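Local coordinates for cellulase (Bacteroides salanitronis, PDB 6WQY), which is a broad-specificity family GH5 endoglucanase that probably cleaves internal beta-1,4-glucan linkages of cellulose, this chain carrying its catalytic barrel domain, at residues A[206-211]-A[244-249]; A[319-324]-A[372-377]. One frame throughout, in Å; residues are numbered along the deposited sequence. Where two conformers were deposited one is given.

Contact 1 (A[206-211]-A[244-249]); sequences AVRATG and NRLMVA
R208 extends from the last turns of its helix and sets the end of its guanidinium against R245, NH2 lying 3.4 Å from R245 CB. The tight part of the contact gathers around that nitrogen. The carbonyl oxygen of R245 sits at the guanidinium edge, in its plane, with NH2 to R245 O at 3.6 Å, and the CD2 methyl of L246 follows, 3.9 Å from R208 NH2. An arginine suits the spot because its aliphatic chain can lie on L219 while its head serves several acceptors: NH2 forms a salt bridge with D240, and NH1 bonds to the carbonyls of N214 and R217. In this TIM barrel, helix 191-209 precedes the fifth strand, 219-222, and R208 reaches past it to the start of the sixth, 246-251, at the end of the barrel where strands begin. The looser side belongs to R245, which is partly exposed to solvent, whereas R208 and L246 are buried. Its chain bends at CB-CG (chi2 -68°) and carries the guanidinium away from the helix, so the two arginine heads, their planes 74° apart, do not stack; R208 NH2 and R245 NE stay 6.6 Å apart, and the like charges are probably offset by D240 on one and E22 on the other. While R245 NH2 takes the salt bridge to E22, R245 NH1 turns back to N244 O at 2.9 Å, meeting that oxygen from above the carbonyl plane.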
ATOM      1  N   ALA A 206       2.908  -2.732  19.826  1.00 10.58           N
ATOM      2  CA  ALA A 206       2.640  -1.368  20.256  1.00 10.95           C
ATOM      3  C   ALA A 206       1.190  -0.982  19.997  1.00 10.98           C
ATOM      4  O   ALA A 206       0.559  -0.333  20.833  1.00 11.29           O
ATOM      5  CB  ALA A 206       3.593  -0.394  19.561  1.00 12.04           C
ATOM      6  N   VAL A 207       0.649  -1.361  18.837  1.00 10.17           N
ATOM      7  CA  VAL A 207      -0.748  -1.058  18.535  1.00  9.99           C
ATOM      8  C   VAL A 207      -1.666  -1.784  19.510  1.00 10.60           C
ATOM      9  O   VAL A 207      -2.579  -1.187  20.093  1.00 11.75           O
ATOM     10  CB  VAL A 207      -1.073  -1.411  17.071  1.00 10.12           C
ATOM     11  CG1 VAL A 207      -2.580  -1.279  16.814  1.00 11.20           C
ATOM     12  CG2 VAL A 207      -0.279  -0.525  16.109  1.00 10.65           C
ATOM     13  N   ARG A 208      -1.441  -3.088  19.699  1.00 11.13           N
ATOM     14  CA  ARG A 208      -2.331  -3.863  20.555  1.00 11.52           C
ATOM     15  C   ARG A 208      -2.297  -3.365  21.995  1.00 12.52           C
ATOM     16  O   ARG A 208      -3.317  -3.410  22.684  1.00 13.29           O
ATOM     17  CB  ARG A 208      -1.987  -5.352  20.507  1.00 12.41           C
ATOM     18  CG  ARG A 208      -2.101  -6.000  19.143  1.00 11.74           C
ATOM     19  CD  ARG A 208      -3.442  -5.792  18.475  1.00 12.47           C
ATOM     20  NE  ARG A 208      -3.519  -6.584  17.243  1.00 11.84           N
ATOM     21  CZ  ARG A 208      -4.235  -6.261  16.175  1.00 10.73           C
ATOM     22  NH1 ARG A 208      -4.929  -5.136  16.144  1.00 11.14           N
ATOM     23  NH2 ARG A 208      -4.241  -7.051  15.114  1.00 11.13           N
ATOM     24  N   ALA A 209      -1.142  -2.884  22.465  1.00 11.90           N
ATOM     25  CA  ALA A 209      -1.016  -2.450  23.848  1.00 12.89           C
ATOM     26  C   ALA A 209      -1.897  -1.253  24.156  1.00 12.62           C
ATOM     27  O   ALA A 209      -2.216  -1.019  25.329  1.00 14.64           O
ATOM     28  CB  ALA A 209       0.435  -2.101  24.157  1.00 13.34           C
ATOM     29  N   THR A 210      -2.315  -0.494  23.142  1.00 12.60           N
ATOM     30  CA  THR A 210      -3.184   0.648  23.399  1.00 13.42           C
ATOM     31  C   THR A 210      -4.621   0.232  23.692  1.00 14.26           C
ATOM     32  O   THR A 210      -5.406   1.065  24.146  1.00 15.80           O
ATOM     33  CB  THR A 210      -3.152   1.663  22.249  1.00 12.65           C
ATOM     34  OG1 THR A 210      -3.762   1.109  21.074  1.00 12.93           O
ATOM     35  CG2 THR A 210      -1.733   2.123  21.952  1.00 13.53           C
ATOM     36  N   GLY A 211      -4.982  -1.024  23.442  1.00 14.40           N
ATOM     37  CA  GLY A 211      -6.268  -1.528  23.878  1.00 16.49           C
ATOM     38  C   GLY A 211      -7.432  -1.032  23.038  1.00 14.76           C
ATOM     39  O   GLY A 211      -7.284  -0.468  21.948  1.00 15.16           O
ATOM     40  N   ASN A 244      -6.476 -13.631  12.914  1.00 12.59           N
ATOM     41  CA  ASN A 244      -6.980 -13.193  11.609  1.00 12.83           C
ATOM     42  C   ASN A 244      -7.087 -11.682  11.469  1.00 11.47           C
ATOM     43  O   ASN A 244      -7.983 -11.193  10.772  1.00 12.17           O
ATOM     44  CB  ASN A 244      -8.339 -13.838  11.310  1.00 14.90           C
ATOM     45  CG  ASN A 244      -8.312 -15.310  11.490  1.00 15.69           C
ATOM     46  OD1 ASN A 244      -7.356 -15.948  11.047  1.00 15.71           O
ATOM     47  ND2 ASN A 244      -9.320 -15.864  12.157  1.00 15.47           N
ATOM     48  N   ARG A 245      -6.164 -10.939  12.082  1.00 10.95           N
ATOM     49  CA  ARG A 245      -6.181  -9.487  11.977  1.00 10.53           C
ATOM     50  C   ARG A 245      -4.861  -8.933  11.468  1.00 10.08           C
ATOM     51  O   ARG A 245      -4.640  -7.718  11.567  1.00 11.69           O
ATOM     52  CB  ARG A 245      -6.564  -8.823  13.300  1.00 10.96           C
ATOM     53  CG  ARG A 245      -8.004  -9.082  13.739  1.00 11.38           C
ATOM     54  CD  ARG A 245      -9.007  -8.411  12.823  1.00 10.90           C
ATOM     55  NE  ARG A 245     -10.382  -8.679  13.222  1.00 11.96           N
ATOM     56  CZ  ARG A 245     -11.067  -9.760  12.862  1.00 12.28           C
ATOM     57  NH1 ARG A 245     -10.506 -10.694  12.089  1.00 13.54           N
ATOM     58  NH2 ARG A 245     -12.317  -9.922  13.271  1.00 14.06           N
ATOM     59  N   LEU A 246      -3.988  -9.773  10.915  1.00 10.37           N
ATOM     60  CA  LEU A 246      -2.750  -9.337  10.289  1.00 10.14           C
ATOM     61  C   LEU A 246      -2.776  -9.730   8.821  1.00  9.84           C
ATOM     62  O   LEU A 246      -3.017 -10.895   8.486  1.00 11.51           O
ATOM     63  CB  LEU A 246      -1.521  -9.953  10.949  1.00 10.14           C
ATOM     64  CG  LEU A 246      -1.346  -9.648  12.426  1.00 10.59           C
ATOM     65  CD1 LEU A 246      -0.063 -10.303  12.925  1.00 12.01           C
ATOM     66  CD2 LEU A 246      -1.353  -8.164  12.735  1.00 10.58           C
ATOM     67  N   MET A 247      -2.507  -8.756   7.950  1.00  9.07           N
ATOM     68  CA  MET A 247      -2.548  -8.950   6.504  1.00  9.21           C
ATOM     69  C   MET A 247      -1.169  -8.676   5.920  1.00  8.98           C
ATOM     70  O   MET A 247      -0.547  -7.663   6.261  1.00  9.75           O
ATOM     71  CB  MET A 247      -3.575  -8.007   5.846  1.00  9.81           C
ATOM     72  CG  MET A 247      -4.933  -7.969   6.537  1.00 10.98           C
ATOM     73  SD  MET A 247      -6.160  -6.968   5.709  1.00 11.86           S
ATOM     74  CE  MET A 247      -5.450  -5.340   5.899  1.00 12.18           C
ATOM     75  N   VAL A 248      -0.694  -9.566   5.057  1.00  8.83           N
ATOM     76  CA  VAL A 248       0.609  -9.397   4.415  1.00  9.00           C
ATOM     77  C   VAL A 248       0.478  -8.403   3.271  1.00  8.95           C
ATOM     78  O   VAL A 248      -0.333  -8.588   2.359  1.00  9.99           O
ATOM     79  CB  VAL A 248       1.130 -10.738   3.893  1.00 10.16           C
ATOM     80  CG1 VAL A 248       2.525 -10.592   3.309  1.00 11.92           C
ATOM     81  CG2 VAL A 248       1.118 -11.795   5.000  1.00 11.22           C
ATOM     82  N   ALA A 249       1.296  -7.360   3.297  1.00  8.85           N
ATOM     83  CA  ALA A 249       1.296  -6.331   2.266  1.00  8.95           C
ATOM     84  C   ALA A 249       2.399  -6.598   1.254  1.00  8.32           C
ATOM     85  O   ALA A 249       3.554  -6.760   1.639  1.00  9.74           O
ATOM     86  CB  ALA A 249       1.533  -4.960   2.906  1.00  9.92           C
TER

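Contact 2 (A[319-324]-A[372-377]); sequences LSESFR and QEVIDV
V374 lays its CG2 methyl over one face of the R324 guanidinium, 3.6 Å from NH1 and 4.0 Å from CZ. The pair joins the last two helices of the TIM barrel, 318-337 after the seventh strand and 371-383 after the eighth. Valine fits because a compact branched side chain can offer one methyl to the flat cation while it also packs on L325 and L328; with CG1 anti to the backbone N (chi1 175°), CG2 is the branch that meets the arginine. The in-plane side of the guanidinium has a different partner. One turn earlier on the same helix, E321 accepts the NH1 hydrogen of R324, OE2 to NH1 2.9 Å, in a fairly straight salt bridge (155°) that uses the syn side of the carboxylate. That buried carboxylate is well supplied with donors: OE2 also receives H314 ND1 and N370 ND2, and OE1 the backbone N of R315, so glutamate here ties its helix to the residues just ahead of both helices. R324 itself is pinned further by NE to the carbonyl of C312 and, weakly, by NH2 to the Y344 hydroxyl, which should fix the rotation of the plane presented to V374. A leucine in place of R324 would probably leave E321 without its cationic mate and C312 O without its donor, and would take away the flat surface on which the valine rests. The same V374 methyl also skirts the salt bridge, CG2 lying 4.4 Å from E321 OE2.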
ATOM      1  N   LEU A 319      -3.831   3.192 -29.537  1.00 19.95           N
ATOM      2  CA  LEU A 319      -3.459   1.783 -29.581  1.00 18.39           C
ATOM      3  C   LEU A 319      -2.730   1.379 -28.313  1.00 17.09           C
ATOM      4  O   LEU A 319      -3.039   0.348 -27.703  1.00 17.16           O
ATOM      5  CB  LEU A 319      -2.585   1.528 -30.805  1.00 17.71           C
ATOM      6  CG  LEU A 319      -2.041   0.110 -30.924  1.00 16.97           C
ATOM      7  CD1 LEU A 319      -3.168  -0.912 -30.981  1.00 17.42           C
ATOM      8  CD2 LEU A 319      -1.165   0.009 -32.159  1.00 19.38           C
ATOM      9  N   SER A 320      -1.750   2.180 -27.901  1.00 17.04           N
ATOM     10  CA  SER A 320      -1.014   1.871 -26.679  1.00 16.20           C
ATOM     11  C   SER A 320      -1.935   1.843 -25.461  1.00 14.31           C
ATOM     12  O   SER A 320      -1.785   0.984 -24.581  1.00 14.45           O
ATOM     13  CB  SER A 320       0.102   2.895 -26.481  1.00 17.17           C
ATOM     14  OG  SER A 320       0.982   2.905 -27.595  1.00 18.02           O
ATOM     15  N   GLU A 321      -2.896   2.776 -25.387  1.00 14.65           N
ATOM     16  CA  GLU A 321      -3.769   2.828 -24.214  1.00 13.83           C
ATOM     17  C   GLU A 321      -4.604   1.556 -24.087  1.00 13.43           C
ATOM     18  O   GLU A 321      -4.917   1.125 -22.973  1.00 12.38           O
ATOM     19  CB  GLU A 321      -4.634   4.086 -24.261  1.00 14.56           C
ATOM     20  CG  GLU A 321      -5.434   4.355 -22.986  1.00 15.14           C
ATOM     21  CD  GLU A 321      -4.588   4.747 -21.778  1.00 12.94           C
ATOM     22  OE1 GLU A 321      -3.347   4.562 -21.781  1.00 13.68           O
ATOM     23  OE2 GLU A 321      -5.183   5.225 -20.776  1.00 13.12           O
ATOM     24  N   SER A 322      -4.979   0.944 -25.213  0.56 13.36           N
ATOM     25  CA  SER A 322      -5.704  -0.318 -25.155  0.56 13.28           C
ATOM     26  C   SER A 322      -4.938  -1.345 -24.330  0.56 12.43           C
ATOM     27  O   SER A 322      -5.523  -2.066 -23.516  0.56 12.72           O
ATOM     28  CB  SER A 322      -5.926  -0.860 -26.568  0.56 15.06           C
ATOM     29  OG  SER A 322      -6.500   0.120 -27.411  0.56 13.81           O
ATOM     30  N   PHE A 323      -3.624  -1.429 -24.538  1.00 12.55           N
ATOM     31  CA  PHE A 323      -2.804  -2.378 -23.797  1.00 12.20           C
ATOM     32  C   PHE A 323      -2.760  -2.053 -22.313  1.00 10.41           C
ATOM     33  O   PHE A 323      -2.715  -2.969 -21.483  1.00 11.12           O
ATOM     34  CB  PHE A 323      -1.395  -2.412 -24.385  1.00 12.06           C
ATOM     35  CG  PHE A 323      -1.313  -3.097 -25.714  1.00 11.97           C
ATOM     36  CD1 PHE A 323      -1.153  -4.474 -25.791  1.00 12.41           C
ATOM     37  CD2 PHE A 323      -1.414  -2.371 -26.881  1.00 15.11           C
ATOM     38  CE1 PHE A 323      -1.077  -5.108 -27.001  1.00 15.40           C
ATOM     39  CE2 PHE A 323      -1.343  -3.007 -28.104  1.00 15.87           C
ATOM     40  CZ  PHE A 323      -1.174  -4.378 -28.155  1.00 16.43           C
ATOM     41  N   ARG A 324      -2.738  -0.762 -21.960  1.00 10.68           N
ATOM     42  CA  ARG A 324      -2.752  -0.373 -20.555  1.00 10.33           C
ATOM     43  C   ARG A 324      -4.034  -0.835 -19.871  1.00 10.74           C
ATOM     44  O   ARG A 324      -4.009  -1.358 -18.750  1.00 10.86           O
ATOM     45  CB  ARG A 324      -2.621   1.145 -20.428  1.00 11.34           C
ATOM     46  CG  ARG A 324      -2.707   1.626 -18.995  1.00 11.06           C
ATOM     47  CD  ARG A 324      -3.366   2.965 -18.869  1.00 12.00           C
ATOM     48  NE  ARG A 324      -3.288   3.494 -17.513  1.00 10.65           N
ATOM     49  CZ  ARG A 324      -3.845   4.642 -17.137  1.00 10.75           C
ATOM     50  NH1 ARG A 324      -4.540   5.366 -17.994  1.00 11.92           N
ATOM     51  NH2 ARG A 324      -3.703   5.055 -15.886  1.00 11.03           N
ATOM     52  N   GLN A 372     -12.490   7.278 -16.466  1.00 10.93           N
ATOM     53  CA  GLN A 372     -13.701   6.478 -16.309  1.00 11.35           C
ATOM     54  C   GLN A 372     -13.518   5.089 -16.908  1.00 10.71           C
ATOM     55  O   GLN A 372     -13.933   4.078 -16.321  1.00 11.59           O
ATOM     56  CB  GLN A 372     -14.894   7.173 -16.961  1.00 13.02           C
ATOM     57  CG  GLN A 372     -16.203   6.413 -16.783  1.00 14.36           C
ATOM     58  CD  GLN A 372     -16.673   6.425 -15.345  1.00 13.73           C
ATOM     59  OE1 GLN A 372     -17.070   7.476 -14.826  1.00 17.46           O
ATOM     60  NE2 GLN A 372     -16.617   5.282 -14.683  1.00 15.35           N
ATOM     61  N   GLU A 373     -12.899   5.017 -18.086  1.00 11.06           N
ATOM     62  CA  GLU A 373     -12.714   3.735 -18.754  1.00 11.77           C
ATOM     63  C   GLU A 373     -11.734   2.857 -17.988  1.00 11.90           C
ATOM     64  O   GLU A 373     -11.910   1.629 -17.925  1.00 12.11           O
ATOM     65  CB  GLU A 373     -12.234   3.980 -20.182  1.00 13.99           C
ATOM     66  CG  GLU A 373     -13.317   4.492 -21.136  1.00 15.01           C
ATOM     67  CD  GLU A 373     -13.813   5.910 -20.858  1.00 34.45           C
ATOM     68  OE1 GLU A 373     -13.020   6.754 -20.395  1.00 24.60           O
ATOM     69  OE2 GLU A 373     -15.006   6.187 -21.118  1.00 46.71           O
ATOM     70  N   VAL A 374     -10.700   3.467 -17.414  1.00 11.62           N
ATOM     71  CA  VAL A 374      -9.738   2.728 -16.609  1.00 11.66           C
ATOM     72  C   VAL A 374     -10.405   2.165 -15.359  1.00 11.34           C
ATOM     73  O   VAL A 374     -10.233   0.988 -15.008  1.00 11.65           O
ATOM     74  CB  VAL A 374      -8.554   3.639 -16.248  1.00 12.41           C
ATOM     75  CG1 VAL A 374      -7.603   2.914 -15.301  1.00 14.27           C
ATOM     76  CG2 VAL A 374      -7.815   4.080 -17.501  1.00 15.87           C
ATOM     77  N   ILE A 375     -11.157   3.007 -14.651  1.00 10.87           N
ATOM     78  CA  ILE A 375     -11.867   2.580 -13.454  1.00 11.22           C
ATOM     79  C   ILE A 375     -12.829   1.451 -13.782  1.00 10.93           C
ATOM     80  O   ILE A 375     -12.921   0.463 -13.046  1.00 11.61           O
ATOM     81  CB  ILE A 375     -12.568   3.795 -12.818  1.00 11.74           C
ATOM     82  CG1 ILE A 375     -11.526   4.797 -12.314  1.00 11.64           C
ATOM     83  CG2 ILE A 375     -13.493   3.354 -11.711  1.00 12.81           C
ATOM     84  CD1 ILE A 375     -12.059   6.189 -12.053  1.00 13.09           C
ATOM     85  N   ASP A 376     -13.532   1.565 -14.910  1.00 11.09           N
ATOM     86  CA  ASP A 376     -14.501   0.537 -15.274  1.00 11.10           C
ATOM     87  C   ASP A 376     -13.851  -0.821 -15.462  1.00 10.93           C
ATOM     88  O   ASP A 376     -14.418  -1.831 -15.057  1.00 12.02           O
ATOM     89  CB  ASP A 376     -15.251   0.956 -16.540  1.00 11.93           C
ATOM     90  CG  ASP A 376     -16.257   2.064 -16.285  1.00 12.88           C
ATOM     91  OD1 ASP A 376     -16.548   2.359 -15.102  1.00 16.71           O
ATOM     92  OD2 ASP A 376     -16.763   2.637 -17.274  1.00 14.61           O
ATOM     93  N   VAL A 377     -12.667  -0.881 -16.082  1.00 10.31           N
ATOM     94  CA  VAL A 377     -12.054  -2.197 -16.291  1.00 11.61           C
ATOM     95  C   VAL A 377     -11.527  -2.784 -14.983  1.00 10.92           C
ATOM     96  O   VAL A 377     -11.547  -4.000 -14.796  1.00 12.14           O
ATOM     97  CB  VAL A 377     -10.987  -2.218 -17.407  1.00 12.73           C
ATOM     98  CG1 VAL A 377     -11.566  -1.724 -18.727  1.00 17.48           C
ATOM     99  CG2 VAL A 377      -9.752  -1.439 -17.016  1.00 16.71           C
TER

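Contacts 1 and 2 sit on opposite sides of the chain's centre, their own centres 36 Å apart and their nearest atoms about 21 Å apart, without touching. They come in series along the chain: the first is complete before 319-324 begins. What they share is the closed eight-stranded parallel barrel. Contact 1 joins the helix leading into the fifth strand to the start of the sixth, a helix-to-strand join, whereas contact 2 pairs the two closing helices of the outer layer. Both use buried arginines with carboxylate partners, and both lie away from the magnesium-binding E95, so they belong to the barrel's framework.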